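Local structure of pectate lyase II (Xanthomonas campestris pv. campestris, 2QY1) at residues L215-N220 against L302-T307; I238-S243 against D265-Y270. The protein probably cleaves pectate, the polygalacturonate of plant cell walls, by beta-elimination, as a secreted polysaccharide lyase of family 1. The protein carries 2 engineered substitutions. One frame throughout, in Å; residues are numbered along the deposited sequence.

Contact 1 of 2, residues L215-N220 against L302-T307; sequences LSHIYN and LGYIYT
Two hydrogen bonds grip the phenolic oxygen of Tyr304. One joins Tyr304 OH to His217 ND1 at 2.7 Å, with the oxygen at the edge of the imidazole and near its plane; the other joins it to Thr195 OG1. With His217 CG anti to the backbone N (chi1 -174°), the imidazole reaches out toward the 302-307 loop, and its second nitrogen, NE2, is bonded to Glu242. Both ring nitrogens are thus engaged, which fixes the ring's rotation, and the carboxylate may favour a charged imidazole.

The same ring is packed from several directions. Leu302 CD1 makes a CH-pi contact over one face, 4.0 Å from the His217 centroid, while Tyr219 CD2 lies over the opposite face. Edge-on, His217 CE1 points at the face of Tyr306, 3.3 Å from Tyr306 CZ, with the planes at 74°. The Tyr219 and Tyr306 side chains pass alongside each other, heading opposite ways with their rings obliquely inclined, Tyr219 CZ lying 3.9 Å from Tyr306 CD2. A water bridges Tyr219 OH and Thr307 O.

His217, Tyr219, Tyr304 and Tyr306 form an aromatic cluster that fastens a C-terminal loop to the outer surface of the parallel beta-helix characteristic of this lyase family.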
# COMPACT_ATOMS: atom_id res chain seq x y z
N LEU A 215 13.55 -6.52 -0.62
CA LEU A 215 12.93 -7.76 -0.18
C LEU A 215 11.54 -7.49 0.35
O LEU A 215 11.31 -6.47 1.02
CB LEU A 215 13.77 -8.45 0.90
CG LEU A 215 15.24 -8.75 0.58
CD1 LEU A 215 15.97 -9.22 1.84
CD2 LEU A 215 15.38 -9.78 -0.54
N SER A 216 10.61 -8.39 0.06
CA SER A 216 9.26 -8.28 0.59
C SER A 216 8.75 -9.62 1.09
O SER A 216 9.21 -10.69 0.68
CB SER A 216 8.30 -7.69 -0.46
OG SER A 216 7.97 -8.65 -1.44
N HIS A 217 7.79 -9.54 2.01
CA HIS A 217 7.08 -10.70 2.49
C HIS A 217 5.59 -10.41 2.31
O HIS A 217 5.04 -9.52 2.95
CB HIS A 217 7.43 -10.96 3.96
CG HIS A 217 6.85 -12.22 4.52
ND1 HIS A 217 6.63 -12.40 5.87
CD2 HIS A 217 6.44 -13.37 3.92
CE1 HIS A 217 6.12 -13.60 6.07
NE2 HIS A 217 5.99 -14.21 4.91
N ILE A 218 4.97 -11.15 1.40
CA ILE A 218 3.58 -10.95 1.02
C ILE A 218 2.79 -12.19 1.43
O ILE A 218 2.86 -13.22 0.76
CB ILE A 218 3.46 -10.67 -0.52
CG1 ILE A 218 4.27 -9.43 -0.90
CG2 ILE A 218 1.99 -10.53 -0.95
CD1 ILE A 218 4.65 -9.34 -2.38
N TYR A 219 2.06 -12.11 2.54
CA TYR A 219 1.37 -13.28 3.10
C TYR A 219 -0.04 -12.99 3.60
O TYR A 219 -0.32 -11.88 4.04
CB TYR A 219 2.22 -13.97 4.19
CG TYR A 219 2.22 -13.31 5.56
CD1 TYR A 219 1.28 -13.67 6.53
CD2 TYR A 219 3.18 -12.36 5.90
CE1 TYR A 219 1.28 -13.07 7.80
CE2 TYR A 219 3.20 -11.77 7.16
CZ TYR A 219 2.25 -12.13 8.10
OH TYR A 219 2.27 -11.53 9.35
N ASN A 220 -0.91 -13.99 3.52
CA ASN A 220 -2.29 -13.90 4.03
C ASN A 220 -3.13 -12.77 3.43
O ASN A 220 -4.06 -12.26 4.07
CB ASN A 220 -2.32 -13.81 5.56
CG ASN A 220 -1.95 -15.12 6.24
OD1 ASN A 220 -1.95 -16.19 5.63
ND2 ASN A 220 -1.64 -15.03 7.53
N LEU A 302 13.94 -13.36 7.90
CA LEU A 302 13.03 -12.23 7.99
C LEU A 302 13.35 -11.39 9.22
O LEU A 302 13.23 -10.16 9.20
CB LEU A 302 11.57 -12.70 8.02
CG LEU A 302 10.99 -13.23 6.71
CD1 LEU A 302 9.77 -14.09 6.98
CD2 LEU A 302 10.65 -12.09 5.75
N GLY A 303 13.77 -12.06 10.29
CA GLY A 303 14.18 -11.40 11.52
C GLY A 303 13.01 -10.99 12.38
O GLY A 303 13.15 -10.16 13.28
N TYR A 304 11.84 -11.57 12.10
CA TYR A 304 10.64 -11.34 12.91
C TYR A 304 9.74 -12.57 13.00
O TYR A 304 9.83 -13.49 12.18
CB TYR A 304 9.85 -10.12 12.41
CG TYR A 304 9.36 -10.20 10.98
CD1 TYR A 304 9.97 -9.44 9.98
CD2 TYR A 304 8.27 -11.00 10.63
CE1 TYR A 304 9.52 -9.48 8.66
CE2 TYR A 304 7.81 -11.06 9.31
CZ TYR A 304 8.44 -10.30 8.34
OH TYR A 304 7.99 -10.34 7.04
N ILE A 305 8.87 -12.56 14.01
CA ILE A 305 7.92 -13.63 14.26
C ILE A 305 6.55 -13.26 13.69
O ILE A 305 6.12 -12.11 13.81
CB ILE A 305 7.79 -13.91 15.79
CG1 ILE A 305 9.17 -14.16 16.43
CG2 ILE A 305 6.81 -15.05 16.07
CD1 ILE A 305 9.93 -15.38 15.91
N TYR A 306 5.88 -14.23 13.06
CA TYR A 306 4.55 -14.00 12.49
C TYR A 306 3.66 -15.24 12.55
O TYR A 306 4.15 -16.37 12.46
CB TYR A 306 4.65 -13.47 11.05
CG TYR A 306 5.29 -14.43 10.05
CD1 TYR A 306 6.67 -14.60 10.00
CD2 TYR A 306 4.50 -15.13 9.14
CE1 TYR A 306 7.25 -15.47 9.08
CE2 TYR A 306 5.07 -16.00 8.22
CZ TYR A 306 6.45 -16.17 8.19
OH TYR A 306 7.01 -17.03 7.27
N THR A 307 2.36 -15.02 12.73
CA THR A 307 1.37 -16.10 12.77
C THR A 307 0.60 -16.15 11.45
O THR A 307 -0.06 -15.19 11.07
CB THR A 307 0.38 -15.93 13.95
OG1 THR A 307 1.10 -15.94 15.18
CG2 THR A 307 -0.65 -17.06 13.96
O HOH W 1 0.26 -12.27 11.16

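Contact 2 of 2, residues I238-S243 against D265-Y270; sequences IAKIES and DLINNY
Strands 238-242 and 265-267 run parallel, 3° apart, and their facing main-chain groups satisfy one another in a four-bond ladder. Asp265 N donates to Ala239 O at 2.9 Å, and Asp265 O in turn accepts from Ile241 N, which sits above the carbonyl plane. Ile241 O receives Ile267 N along a nearly straight bond (164°), with a CA-H contact from Leu266 beside it. The last bond sets Ser243 N against Ile267 O at 3.1 Å.

On the face bearing Lys240, Glu242, Asp265 and Ile267, Asp265 OD2 and Glu242 OE2 find partners beyond this strand pair. Asp265 OD2 is held by the backbone N of Phe298; Lys240 NZ, 4.4 Å from Asp265 OD2, is too far for a salt bridge but may still stabilise its charge. Glu242 stretches out fully, so that OE2 is hydrogen-bonded to Tyr306 OH, while OE1 accepts a hydrogen bond from a water that also meets Ser243 OG and accepts from Asn268 ND2. Lys240 bends only at its last torsion, bringing NZ to 3.4 Å from Ile267 CD1.

Through the other face, Ile241 CB packs 3.7 Å from Leu266 CD2, side by side, and Ile241 also touches Ile231 and Val253 within the coil. Strand 238-242 lies between 215-226, bonded along its other edge, and 263-267, as one strand of a parallel sheet of the beta-helix, stacked between strands of the preceding and following coils.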
# COMPACT_ATOMS: atom_id res chain seq x y z
N ILE A 238 13.19 -9.64 -4.53
CA ILE A 238 12.73 -10.98 -4.17
C ILE A 238 11.53 -10.87 -3.23
O ILE A 238 11.55 -10.08 -2.28
CB ILE A 238 13.87 -11.83 -3.52
CG1 ILE A 238 15.06 -11.95 -4.48
CG2 ILE A 238 13.35 -13.22 -3.13
CD1 ILE A 238 16.33 -12.54 -3.86
N ALA A 239 10.49 -11.64 -3.51
CA ALA A 239 9.29 -11.65 -2.67
C ALA A 239 9.01 -13.04 -2.12
O ALA A 239 8.90 -14.01 -2.88
CB ALA A 239 8.09 -11.14 -3.46
N LYS A 240 8.91 -13.14 -0.80
CA LYS A 240 8.41 -14.35 -0.16
C LYS A 240 6.88 -14.28 -0.18
O LYS A 240 6.28 -13.49 0.55
CB LYS A 240 8.94 -14.50 1.27
CG LYS A 240 8.52 -15.79 1.95
CD LYS A 240 9.15 -15.94 3.33
CE LYS A 240 8.79 -17.28 3.95
NZ LYS A 240 9.44 -18.43 3.26
N ILE A 241 6.27 -15.09 -1.04
CA ILE A 241 4.82 -15.08 -1.26
C ILE A 241 4.21 -16.31 -0.60
O ILE A 241 4.36 -17.43 -1.10
CB ILE A 241 4.47 -14.99 -2.77
CG1 ILE A 241 5.14 -13.76 -3.40
CG2 ILE A 241 2.96 -14.97 -2.98
CD1 ILE A 241 5.05 -13.71 -4.92
N GLU A 242 3.51 -16.10 0.51
CA GLU A 242 3.13 -17.18 1.42
C GLU A 242 1.66 -17.12 1.83
O GLU A 242 1.17 -16.07 2.24
CB GLU A 242 4.03 -17.12 2.66
CG GLU A 242 3.79 -18.22 3.69
CD GLU A 242 4.65 -18.07 4.94
OE1 GLU A 242 4.56 -18.95 5.82
OE2 GLU A 242 5.42 -17.08 5.05
N SER A 243 0.98 -18.26 1.73
CA SER A 243 -0.38 -18.42 2.27
C SER A 243 -1.38 -17.32 1.90
O SER A 243 -2.20 -16.90 2.73
CB SER A 243 -0.33 -18.60 3.80
OG SER A 243 0.33 -19.81 4.14
N ASP A 265 9.67 -16.61 -3.83
CA ASP A 265 9.68 -17.82 -3.03
C ASP A 265 8.22 -18.12 -2.66
O ASP A 265 7.62 -17.41 -1.84
CB ASP A 265 10.54 -17.62 -1.77
CG ASP A 265 10.91 -18.93 -1.08
OD1 ASP A 265 10.19 -19.93 -1.23
OD2 ASP A 265 11.94 -18.94 -0.37
N LEU A 266 7.66 -19.15 -3.28
CA LEU A 266 6.24 -19.48 -3.14
C LEU A 266 6.01 -20.67 -2.22
O LEU A 266 6.63 -21.72 -2.39
CB LEU A 266 5.63 -19.77 -4.52
CG LEU A 266 5.46 -18.61 -5.52
CD1 LEU A 266 5.35 -19.15 -6.94
CD2 LEU A 266 4.25 -17.76 -5.18
N ILE A 267 5.14 -20.49 -1.23
CA ILE A 267 4.75 -21.58 -0.33
C ILE A 267 3.31 -21.42 0.16
O ILE A 267 2.89 -20.32 0.52
CB ILE A 267 5.68 -21.72 0.93
CG1 ILE A 267 7.08 -21.11 0.72
CG2 ILE A 267 5.79 -23.18 1.36
CD1 ILE A 267 7.18 -19.63 1.06
N ASN A 268 2.57 -22.53 0.15
CA ASN A 268 1.25 -22.64 0.79
C ASN A 268 0.16 -21.67 0.31
O ASN A 268 -0.82 -21.43 1.02
CB ASN A 268 1.38 -22.56 2.32
CG ASN A 268 2.15 -23.73 2.91
OD1 ASN A 268 2.18 -24.82 2.34
ND2 ASN A 268 2.77 -23.50 4.06
N ASN A 269 0.31 -21.13 -0.90
CA ASN A 269 -0.70 -20.23 -1.45
C ASN A 269 -1.96 -20.98 -1.87
O ASN A 269 -1.88 -22.04 -2.50
CB ASN A 269 -0.14 -19.45 -2.64
CG ASN A 269 0.99 -18.51 -2.24
OD1 ASN A 269 2.15 -18.76 -2.55
ND2 ASN A 269 0.64 -17.43 -1.55
N TYR A 270 -3.12 -20.45 -1.50
CA TYR A 270 -4.40 -20.99 -1.95
C TYR A 270 -4.71 -20.42 -3.33
O TYR A 270 -4.86 -19.20 -3.48
CB TYR A 270 -5.53 -20.68 -0.97
CG TYR A 270 -6.86 -21.30 -1.36
CD1 TYR A 270 -7.31 -22.48 -0.77
CD2 TYR A 270 -7.68 -20.71 -2.33
CE1 TYR A 270 -8.52 -23.06 -1.13
CE2 TYR A 270 -8.89 -21.28 -2.70
CZ TYR A 270 -9.31 -22.45 -2.09
OH TYR A 270 -10.51 -23.02 -2.46
O HOH W 2 2.77 -20.91 5.28

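In the fold
Contacts 1 and 2 illustrate how a beta-helix joins successive coils to each other and to a surface loop. Their centres are about 10 Å apart, and contact 2 is nested within the chain span that contact 1 closes. Strand 215-226 neighbours 238-242 in the sheet, as the 2.8 Å probable hydrogen bond from Ile218 N to Lys240 O attests. Glu242 provides a polar side-chain link: its OE2 lies 2.7 Å from Tyr306 OH, so a carboxylate from the contact 2 ladder anchors the aromatic cluster of contact 1. At the strand ends Asn220, Ser243 and Asn268 all adopt left-handed backbone conformations, a recurring turn on successive coils.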